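Side-chain contacts in 5-oxoprolinase subunit C (Escherichia coli, PDB 5DUD), which catalyses, as one subunit of 5-oxoprolinase, the cleavage of 5-oxoproline to L-glutamate coupled to the hydrolysis of ATP to ADP and phosphate: residues 37-40 against 41-45; 281-284 against 285-289; 228-231 against 232-235; 198-201 against 202-206. All coordinates share one frame; numbering follows the deposited sequence.

Contact 1 of 4, residues 37-40 against 41-45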
loop_
_atom_site.group_PDB
_atom_site.type_symbol
_atom_site.label_atom_id
_atom_site.label_comp_id
_atom_site.label_asym_id
_atom_site.label_seq_id
_atom_site.Cartn_x
_atom_site.Cartn_y
_atom_site.Cartn_z
ATOM N N LEU A 37 8.501 -1.263 -15.558
ATOM C CA LEU A 37 8.783 -2.676 -15.263
ATOM C C LEU A 37 8.104 -3.621 -16.283
ATOM O O LEU A 37 8.709 -4.617 -16.694
ATOM C CB LEU A 37 8.291 -2.993 -13.832
ATOM C CG LEU A 37 8.450 -4.439 -13.353
ATOM C CD1 LEU A 37 8.973 -4.504 -11.937
ATOM C CD2 LEU A 37 7.125 -5.196 -13.410
ATOM N N ARG A 38 6.847 -3.312 -16.673
ATOM C CA ARG A 38 6.090 -4.134 -17.627
ATOM C C ARG A 38 6.770 -4.170 -18.990
ATOM O O ARG A 38 6.937 -5.256 -19.532
ATOM C CB ARG A 38 4.629 -3.667 -17.767
ATOM C CG ARG A 38 3.775 -4.105 -16.583
ATOM C CD ARG A 38 2.340 -3.649 -16.656
ATOM N NE ARG A 38 1.576 -4.169 -15.522
ATOM C CZ ARG A 38 0.314 -3.860 -15.234
ATOM N NH1 ARG A 38 -0.363 -3.016 -16.011
ATOM N NH2 ARG A 38 -0.282 -4.387 -14.175
ATOM N N ILE A 39 7.219 -3.015 -19.512
ATOM C CA ILE A 39 7.916 -2.935 -20.806
ATOM C C ILE A 39 9.234 -3.725 -20.755
ATOM O O ILE A 39 9.538 -4.450 -21.701
ATOM C CB ILE A 39 8.160 -1.453 -21.216
ATOM C CG1 ILE A 39 6.827 -0.746 -21.554
ATOM C CG2 ILE A 39 9.127 -1.343 -22.402
ATOM C CD1 ILE A 39 6.873 0.787 -21.475
ATOM N N ALA A 40 10.000 -3.588 -19.651
ATOM C CA ALA A 40 11.271 -4.294 -19.459
ATOM C C ALA A 40 11.070 -5.806 -19.507
ATOM O O ALA A 40 11.784 -6.488 -20.239
ATOM C CB ALA A 40 11.909 -3.897 -18.134
ATOM N N ASN A 41 10.092 -6.326 -18.740
ATOM C CA ASN A 41 9.804 -7.765 -18.726
ATOM C C ASN A 41 9.265 -8.218 -20.089
ATOM O O ASN A 41 9.577 -9.324 -20.530
ATOM C CB ASN A 41 8.825 -8.141 -17.598
ATOM C CG ASN A 41 9.417 -8.039 -16.209
ATOM O OD1 ASN A 41 10.520 -8.526 -15.945
ATOM N ND2 ASN A 41 8.670 -7.478 -15.265
ATOM N N LEU A 42 8.488 -7.356 -20.763
ATOM C CA LEU A 42 7.975 -7.668 -22.096
ATOM C C LEU A 42 9.135 -7.816 -23.089
ATOM O O LEU A 42 9.194 -8.815 -23.809
ATOM C CB LEU A 42 6.972 -6.603 -22.580
ATOM C CG LEU A 42 5.543 -6.745 -22.022
ATOM C CD1 LEU A 42 4.793 -5.430 -22.096
ATOM C CD2 LEU A 42 4.762 -7.830 -22.755
ATOM N N LEU A 43 10.080 -6.863 -23.085
ATOM C CA LEU A 43 11.247 -6.908 -23.972
ATOM C C LEU A 43 12.034 -8.205 -23.795
ATOM O O LEU A 43 12.423 -8.795 -24.798
ATOM C CB LEU A 43 12.182 -5.707 -23.738
ATOM C CG LEU A 43 11.710 -4.371 -24.294
ATOM C CD1 LEU A 43 12.365 -3.218 -23.551
ATOM C CD2 LEU A 43 11.978 -4.277 -25.793
ATOM N N VAL A 44 12.231 -8.675 -22.542
ATOM C CA VAL A 44 12.993 -9.903 -22.301
ATOM C C VAL A 44 12.162 -11.197 -22.523
ATOM O O VAL A 44 12.751 -12.275 -22.512
ATOM C CB VAL A 44 13.715 -9.931 -20.928
ATOM C CG1 VAL A 44 14.839 -8.901 -20.889
ATOM C CG2 VAL A 44 12.770 -9.749 -19.750
ATOM N N GLY A 45 10.851 -11.099 -22.739
ATOM C CA GLY A 45 10.008 -12.258 -23.013
ATOM C C GLY A 45 9.303 -12.833 -21.806
ATOM O O GLY A 45 8.483 -13.740 -21.963
#
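Leu43 N donates to Ile39 O at 2.8 Å, the shortest of four successive i-to-i+4 backbone bonds, and its N-H...O angle of 163° shows an almost straight approach. The same spacing brings Asn41 N to 3.0 Å from Leu37 O, again nearly straight, while Leu42 N bonds to Arg38 O and Val44 N to Ala40 O.

Two side-chain pairs run along this frame. Ile39 and Leu43 lie side by side and point the same way; Ile39 CG2 meets Leu43 CD1 at 3.9 Å, an ordinary van der Waals distance. Leu37 and Asn41 instead lie obliquely, with Leu37 CD2 beside the amide nitrogen ND2 of Asn41 at 3.3 Å. The Asn41 amide carbon CG stands opposite its own carbonyl carbon (chi1 -70°), which carries ND2 back toward Leu37. Although ND2 comes within 3.2 Å of Leu37 O, the angle is too poor for a bond. Its N-H groups are used beyond the turn, on Ala48 O and, weakly, on Ala50 O, linking the helix end to the loop that follows.

These residues form most of helix 34-44, up to its C-terminal end, which closes in a Schellman motif: Gly45 leaves helical geometry with a phi of 96°, and Gly45 N returns to Leu42 O at 3.0 Å. The helix is packed on several sides. Ile39 and Ala40 touch Thr73 of strand 68-74, Ala40 and Asn41 meet Ala114 of strand 110-115, and Ile39 and Leu42 both reach Leu302 of helix 285-302.

On Leu42, CG lies near Arg38 O, alongside the backbone bond made by its own nitrogen.

Contact 2 of 4, residues 281-284 against 285-289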
loop_
_atom_site.group_PDB
_atom_site.type_symbol
_atom_site.label_atom_id
_atom_site.label_comp_id
_atom_site.label_asym_id
_atom_site.label_seq_id
_atom_site.Cartn_x
_atom_site.Cartn_y
_atom_site.Cartn_z
ATOM N N VAL A 281 -4.247 18.436 -12.608
ATOM C CA VAL A 281 -5.208 18.773 -13.658
ATOM C C VAL A 281 -6.569 18.188 -13.261
ATOM O O VAL A 281 -6.643 17.012 -12.913
ATOM C CB VAL A 281 -4.721 18.240 -15.034
ATOM C CG1 VAL A 281 -5.824 18.327 -16.093
ATOM C CG2 VAL A 281 -3.474 18.977 -15.501
ATOM N N GLN A 282 -7.647 18.986 -13.331
ATOM C CA GLN A 282 -8.993 18.487 -13.002
ATOM C C GLN A 282 -9.489 17.572 -14.131
ATOM O O GLN A 282 -9.501 17.977 -15.296
ATOM C CB GLN A 282 -9.973 19.639 -12.757
ATOM C CG GLN A 282 -11.222 19.210 -11.981
ATOM C CD GLN A 282 -12.082 20.362 -11.507
ATOM O OE1 GLN A 282 -11.651 21.518 -11.436
ATOM N NE2 GLN A 282 -13.322 20.063 -11.146
ATOM N N CYS A 283 -9.846 16.332 -13.775
ATOM C CA CYS A 283 -10.214 15.284 -14.707
ATOM C C CYS A 283 -11.702 14.942 -14.621
ATOM O O CYS A 283 -12.439 15.497 -13.808
ATOM C CB CYS A 283 -9.354 14.055 -14.425
ATOM S SG CYS A 283 -9.449 12.771 -15.698
ATOM N N SER A 284 -12.121 13.994 -15.479
ATOM C CA SER A 284 -13.482 13.462 -15.591
ATOM C C SER A 284 -13.448 11.920 -15.595
ATOM O O SER A 284 -12.431 11.318 -15.942
ATOM C CB SER A 284 -14.147 14.000 -16.856
ATOM O OG SER A 284 -15.120 13.119 -17.393
ATOM N N LEU A 285 -14.569 11.287 -15.239
ATOM C CA LEU A 285 -14.631 9.829 -15.129
ATOM C C LEU A 285 -14.434 9.142 -16.494
ATOM O O LEU A 285 -13.728 8.137 -16.547
ATOM C CB LEU A 285 -15.959 9.388 -14.476
ATOM C CG LEU A 285 -16.029 7.951 -13.955
ATOM C CD1 LEU A 285 -15.068 7.729 -12.797
ATOM C CD2 LEU A 285 -17.446 7.596 -13.524
ATOM N N GLU A 286 -15.016 9.685 -17.587
ATOM C CA GLU A 286 -14.845 9.116 -18.934
ATOM C C GLU A 286 -13.400 9.281 -19.392
ATOM O O GLU A 286 -12.848 8.370 -20.007
ATOM C CB GLU A 286 -15.809 9.775 -19.944
ATOM C CG GLU A 286 -15.622 9.370 -21.405
ATOM C CD GLU A 286 -15.521 7.883 -21.694
ATOM O OE1 GLU A 286 -16.242 7.094 -21.042
ATOM O OE2 GLU A 286 -14.725 7.510 -22.586
ATOM N N GLU A 287 -12.772 10.404 -19.028
ATOM C CA GLU A 287 -11.376 10.655 -19.377
ATOM C C GLU A 287 -10.463 9.740 -18.555
ATOM O O GLU A 287 -9.523 9.159 -19.097
ATOM C CB GLU A 287 -10.997 12.128 -19.156
ATOM C CG GLU A 287 -11.852 13.122 -19.921
ATOM C CD GLU A 287 -11.480 14.577 -19.690
ATOM O OE1 GLU A 287 -12.351 15.449 -19.911
ATOM O OE2 GLU A 287 -10.339 14.846 -19.250
ATOM N N ALA A 288 -10.775 9.570 -17.265
ATOM C CA ALA A 288 -10.010 8.702 -16.376
ATOM C C ALA A 288 -10.064 7.237 -16.812
ATOM O O ALA A 288 -9.069 6.533 -16.652
ATOM C CB ALA A 288 -10.532 8.833 -14.957
ATOM N N LEU A 289 -11.228 6.779 -17.317
ATOM C CA LEU A 289 -11.431 5.397 -17.767
ATOM C C LEU A 289 -10.858 5.160 -19.164
ATOM O O LEU A 289 -10.308 4.084 -19.400
ATOM C CB LEU A 289 -12.922 5.029 -17.743
ATOM C CG LEU A 289 -13.526 4.871 -16.348
ATOM C CD1 LEU A 289 -15.038 5.042 -16.379
ATOM C CD2 LEU A 289 -13.100 3.551 -15.687
#
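Ser284 and Ala288 join where strand 277-282 gives way to helix 285-302: Ser284 is the N-cap, and its carbonyl starts the helical bonding. Ala288 N reaches Ser284 O at 2.7 Å, nearly in line with the C=O bond (C=O...N angle 161°), so the first turn is closed by a well-directed backbone bond. The side chain of the same serine also caps, but less firmly. Its OG turns away from the serine nitrogen (chi1 151°) toward the helix start and accepts from Glu286 N at 3.4 Å, with a bent angle of 135° that marks the bond as weak. This is a side-chain N-cap bond and not a capping box.

The compact part lies on the inner side of this junction. Cys283 SG settles against the first turn, 3.8 Å from Glu287 CB and 4.2 Å from Ala288 CB, and so fills the angle between the strand end and the helix. Behind it, Cys283 touches Arg175 and Ala288 touches Leu177, both of strand 173-178. Leu285 and Ala288 also pack against the chain of another protein in the assembly.

The outer side is looser and open to solvent. Glu286 leads its carboxylate away from the serine. Glu287 stretches past it with an extended chain, and a crystal neighbour touches it, so its exact course may owe something to the lattice. What the carboxylate does meet is carbon: Glu287 OE1 lies 3.8 Å from Ser284 CB.

Contact 3 of 4, residues 228-231 against 232-235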
loop_
_atom_site.group_PDB
_atom_site.type_symbol
_atom_site.label_atom_id
_atom_site.label_comp_id
_atom_site.label_asym_id
_atom_site.label_seq_id
_atom_site.Cartn_x
_atom_site.Cartn_y
_atom_site.Cartn_z
ATOM N N GLY A 228 -11.131 2.498 3.995
ATOM C CA GLY A 228 -10.190 1.858 3.088
ATOM C C GLY A 228 -9.592 2.852 2.115
ATOM O O GLY A 228 -10.300 3.741 1.633
ATOM N N LEU A 229 -8.277 2.728 1.856
ATOM C CA LEU A 229 -7.505 3.597 0.967
ATOM C C LEU A 229 -6.909 2.803 -0.190
ATOM O O LEU A 229 -6.862 1.574 -0.144
ATOM C CB LEU A 229 -6.348 4.266 1.739
ATOM C CG LEU A 229 -6.679 4.938 3.062
ATOM C CD1 LEU A 229 -5.415 5.512 3.698
ATOM C CD2 LEU A 229 -7.716 6.030 2.875
ATOM N N LEU A 230 -6.406 3.518 -1.206
ATOM C CA LEU A 230 -5.733 2.922 -2.363
ATOM C C LEU A 230 -4.675 3.887 -2.905
ATOM O O LEU A 230 -4.778 5.089 -2.656
ATOM C CB LEU A 230 -6.734 2.525 -3.464
ATOM C CG LEU A 230 -7.738 3.569 -3.989
ATOM C CD1 LEU A 230 -7.176 4.347 -5.176
ATOM C CD2 LEU A 230 -9.030 2.893 -4.430
ATOM N N PRO A 231 -3.647 3.401 -3.633
ATOM C CA PRO A 231 -2.629 4.326 -4.171
ATOM C C PRO A 231 -3.230 5.403 -5.070
ATOM O O PRO A 231 -4.154 5.118 -5.827
ATOM C CB PRO A 231 -1.699 3.409 -4.972
ATOM C CG PRO A 231 -1.915 2.062 -4.420
ATOM C CD PRO A 231 -3.346 2.006 -4.008
ATOM N N GLY A 232 -2.714 6.624 -4.946
ATOM C CA GLY A 232 -3.174 7.781 -5.704
ATOM C C GLY A 232 -4.090 8.724 -4.950
ATOM O O GLY A 232 -4.294 9.851 -5.406
ATOM N N VAL A 233 -4.645 8.294 -3.798
ATOM C CA VAL A 233 -5.546 9.135 -3.006
ATOM C C VAL A 233 -4.726 10.230 -2.312
ATOM O O VAL A 233 -3.702 9.936 -1.697
ATOM C CB VAL A 233 -6.379 8.307 -1.998
ATOM C CG1 VAL A 233 -7.172 9.214 -1.061
ATOM C CG2 VAL A 233 -7.316 7.351 -2.728
ATOM N N VAL A 234 -5.170 11.486 -2.444
ATOM C CA VAL A 234 -4.494 12.639 -1.858
ATOM C C VAL A 234 -5.212 13.002 -0.561
ATOM O O VAL A 234 -6.330 13.507 -0.613
ATOM C CB VAL A 234 -4.453 13.832 -2.852
ATOM C CG1 VAL A 234 -3.525 14.938 -2.354
ATOM C CG2 VAL A 234 -4.026 13.364 -4.242
ATOM N N GLN A 235 -4.566 12.746 0.595
ATOM C CA GLN A 235 -5.108 13.074 1.915
ATOM C C GLN A 235 -4.579 14.413 2.373
ATOM O O GLN A 235 -3.416 14.716 2.098
ATOM C CB GLN A 235 -4.717 12.022 2.964
ATOM C CG GLN A 235 -4.966 10.575 2.584
ATOM C CD GLN A 235 -4.656 9.675 3.756
ATOM O OE1 GLN A 235 -5.545 9.053 4.343
ATOM N NE2 GLN A 235 -3.390 9.612 4.153
#
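From Leu230 to Val233 the backbone reverses in a type II beta turn, and the touching parts 229-231 and 232-235 run 132° apart. The two middle residues identify the turn: Pro231 holds the second position in an extended conformation, and Gly232 the third with phi 101°. Proline's ring suits the former, while the positive phi of the latter would press a side chain against Pro231 O. The closing bond, Val233 N to Leu230 O, is weak at 3.4 Å although its direction is good, so the turn is defined more by its torsions than by a tight bond.

Two side-chain pairs bridge the bend. Leu230 has CG placed between its backbone nitrogen and carbonyl carbon (chi1 53°), and this carries the branch end toward the returning chain. There Leu230 CD1 meets Val233 CG2 at 3.9 Å, the two side chains crossing at about a right angle. The same valine methyl, CG2, also lies 3.4 Å from Leu230 O, beside the closing bond. Further from the bend, the side chains of Leu229 and Gln235 start toward the facing arm and again cross at roughly a right angle; Leu229 CD1 comes to 3.6 Å from Gln235 OE1, a van der Waals contact of a methyl with the amide oxygen.

Beyond the turn, strand 233-235 runs between antiparallel strands 243-245 and 257-261. Gly232 already has backbone bonds to both sides, to Leu245 and Ile261. Leu229 and Gln235 share Leu245 as a packing partner, whereas Leu230 and Val233 meet Cys260 and an apolar side chain of another protein's chain.

Contact 4 of 4, residues 198-201 against 202-206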
loop_
_atom_site.group_PDB
_atom_site.type_symbol
_atom_site.label_atom_id
_atom_site.label_comp_id
_atom_site.label_asym_id
_atom_site.label_seq_id
_atom_site.Cartn_x
_atom_site.Cartn_y
_atom_site.Cartn_z
ATOM N N TRP A 198 2.748 22.273 -6.567
ATOM C CA TRP A 198 3.072 21.545 -5.339
ATOM C C TRP A 198 4.495 20.999 -5.384
ATOM O O TRP A 198 4.799 20.205 -6.266
ATOM C CB TRP A 198 2.066 20.408 -5.158
ATOM C CG TRP A 198 0.676 20.932 -4.983
ATOM C CD1 TRP A 198 -0.220 21.207 -5.973
ATOM C CD2 TRP A 198 0.130 21.486 -3.783
ATOM N NE1 TRP A 198 -1.332 21.818 -5.446
ATOM C CE2 TRP A 198 -1.143 22.003 -4.101
ATOM C CE3 TRP A 198 0.571 21.551 -2.455
ATOM C CZ2 TRP A 198 -1.980 22.574 -3.137
ATOM C CZ3 TRP A 198 -0.251 22.131 -1.505
ATOM C CH2 TRP A 198 -1.514 22.626 -1.847
ATOM N N GLN A 199 5.363 21.423 -4.442
ATOM C CA GLN A 199 6.758 20.981 -4.388
ATOM C C GLN A 199 6.868 19.672 -3.609
ATOM O O GLN A 199 6.281 19.554 -2.537
ATOM C CB GLN A 199 7.644 22.066 -3.747
ATOM C CG GLN A 199 9.118 21.972 -4.171
ATOM C CD GLN A 199 10.121 22.253 -3.069
ATOM O OE1 GLN A 199 9.791 22.689 -1.959
ATOM N NE2 GLN A 199 11.392 22.046 -3.373
ATOM N N LEU A 200 7.710 18.735 -4.074
ATOM C CA LEU A 200 7.913 17.469 -3.370
ATOM C C LEU A 200 8.850 17.672 -2.158
ATOM O O LEU A 200 9.822 18.427 -2.236
ATOM C CB LEU A 200 8.476 16.406 -4.337
ATOM C CG LEU A 200 8.316 14.914 -3.950
ATOM C CD1 LEU A 200 6.855 14.501 -3.860
ATOM C CD2 LEU A 200 9.033 13.992 -4.969
ATOM N N SER A 201 8.521 17.020 -1.033
ATOM C CA SER A 201 9.284 17.113 0.212
ATOM C C SER A 201 10.187 15.895 0.400
ATOM O O SER A 201 9.862 14.805 -0.071
ATOM C CB SER A 201 8.334 17.233 1.403
ATOM O OG SER A 201 8.868 18.094 2.395
ATOM N N SER A 202 11.281 16.069 1.162
ATOM C CA SER A 202 12.252 15.008 1.483
ATOM C C SER A 202 11.639 13.789 2.228
ATOM O O SER A 202 12.213 12.703 2.161
ATOM C CB SER A 202 13.394 15.572 2.325
ATOM O OG SER A 202 12.933 16.050 3.578
ATOM N N GLN A 203 10.503 13.970 2.936
ATOM C CA GLN A 203 9.795 12.883 3.637
ATOM C C GLN A 203 9.229 11.829 2.677
ATOM O O GLN A 203 9.048 10.671 3.070
ATOM C CB GLN A 203 8.634 13.453 4.463
ATOM C CG GLN A 203 9.074 14.045 5.794
ATOM C CD GLN A 203 9.170 12.985 6.867
ATOM O OE1 GLN A 203 8.155 12.488 7.366
ATOM N NE2 GLN A 203 10.383 12.585 7.231
ATOM N N SER A 204 8.910 12.246 1.443
ATOM C CA SER A 204 8.358 11.400 0.388
ATOM C C SER A 204 9.200 10.151 0.127
ATOM O O SER A 204 10.389 10.261 -0.153
ATOM C CB SER A 204 8.251 12.194 -0.909
ATOM O OG SER A 204 7.504 13.383 -0.717
ATOM N N ASN A 205 8.575 8.968 0.232
ATOM C CA ASN A 205 9.238 7.680 0.020
ATOM C C ASN A 205 8.271 6.728 -0.709
ATOM O O ASN A 205 7.309 7.205 -1.312
ATOM C CB ASN A 205 9.715 7.122 1.376
ATOM C CG ASN A 205 8.610 6.784 2.354
ATOM O OD1 ASN A 205 7.501 7.328 2.301
ATOM N ND2 ASN A 205 8.899 5.898 3.299
ATOM N N ARG A 206 8.536 5.404 -0.692
ATOM C CA ARG A 206 7.677 4.414 -1.355
ATOM C C ARG A 206 6.265 4.325 -0.740
ATOM O O ARG A 206 5.354 3.884 -1.433
ATOM C CB ARG A 206 8.325 3.021 -1.337
ATOM C CG ARG A 206 9.596 2.938 -2.181
ATOM C CD ARG A 206 10.062 1.515 -2.439
ATOM N NE ARG A 206 9.517 0.985 -3.695
ATOM C CZ ARG A 206 8.462 0.177 -3.820
ATOM N NH1 ARG A 206 7.800 -0.242 -2.748
ATOM N NH2 ARG A 206 8.068 -0.226 -5.021
#
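The flat carbonyl group of Ser201 receives Ser204 in two ways: the backbone nitrogen stands well above the carbonyl plane, 48° out of it, and the hydroxyl comes on the same side but much closer to the plane, tilted by 19°. Both are donors to Ser201 O, Ser204 N at 3.1 Å and Ser204 OG at 2.8 Å. This double grip closes a type I beta turn, Ser201 to Ser204, in the hairpin connection between strands 198-200 and 208-212. Ser201 OG lies 3.4 Å from Ser202 N, but the angle excludes a bond.

The hydroxyl of Ser204 is placed by its first torsion (chi1 -55°), which sets OG opposite the serine carbonyl carbon and back over the turn. It is also bonded to Arg210 N, so one side chain ties the turn to the returning strand. Farther along, Arg206 makes salt bridges to Glu54 and Asp248.

Ser202 and Gln203, at the bend, are exposed, and both touch a crystal neighbour. The inner side is apolar: Leu200, buried against Tyr209, extends its branch under the turn, where Leu200 CD1 approaches Ser204 CB to 4.0 Å and Ser204 OG to 3.4 Å.

In the fold
Along the chain the order is contact 1, contact 4, contact 3, contact 2, each closing before the next opens. Contacts 2, 3 and 4 all reach one mixed sheet, in which strands 198-200 (contact 4) and 277-282 (contact 2) are neighbours. Contacts 3 and 4 have centres about 16 Å apart and contacts 2 and 3 about 17 Å. Contact 1 stands apart, its centre about 28 Å from each of the others, on helix 34-44 beside the five-stranded antiparallel sheet. Helix 285-302 spans the separation: it begins in contact 2 and its far end packs on contact 1, so one helix runs from the mixed sheet to the helix beside the five-stranded sheet.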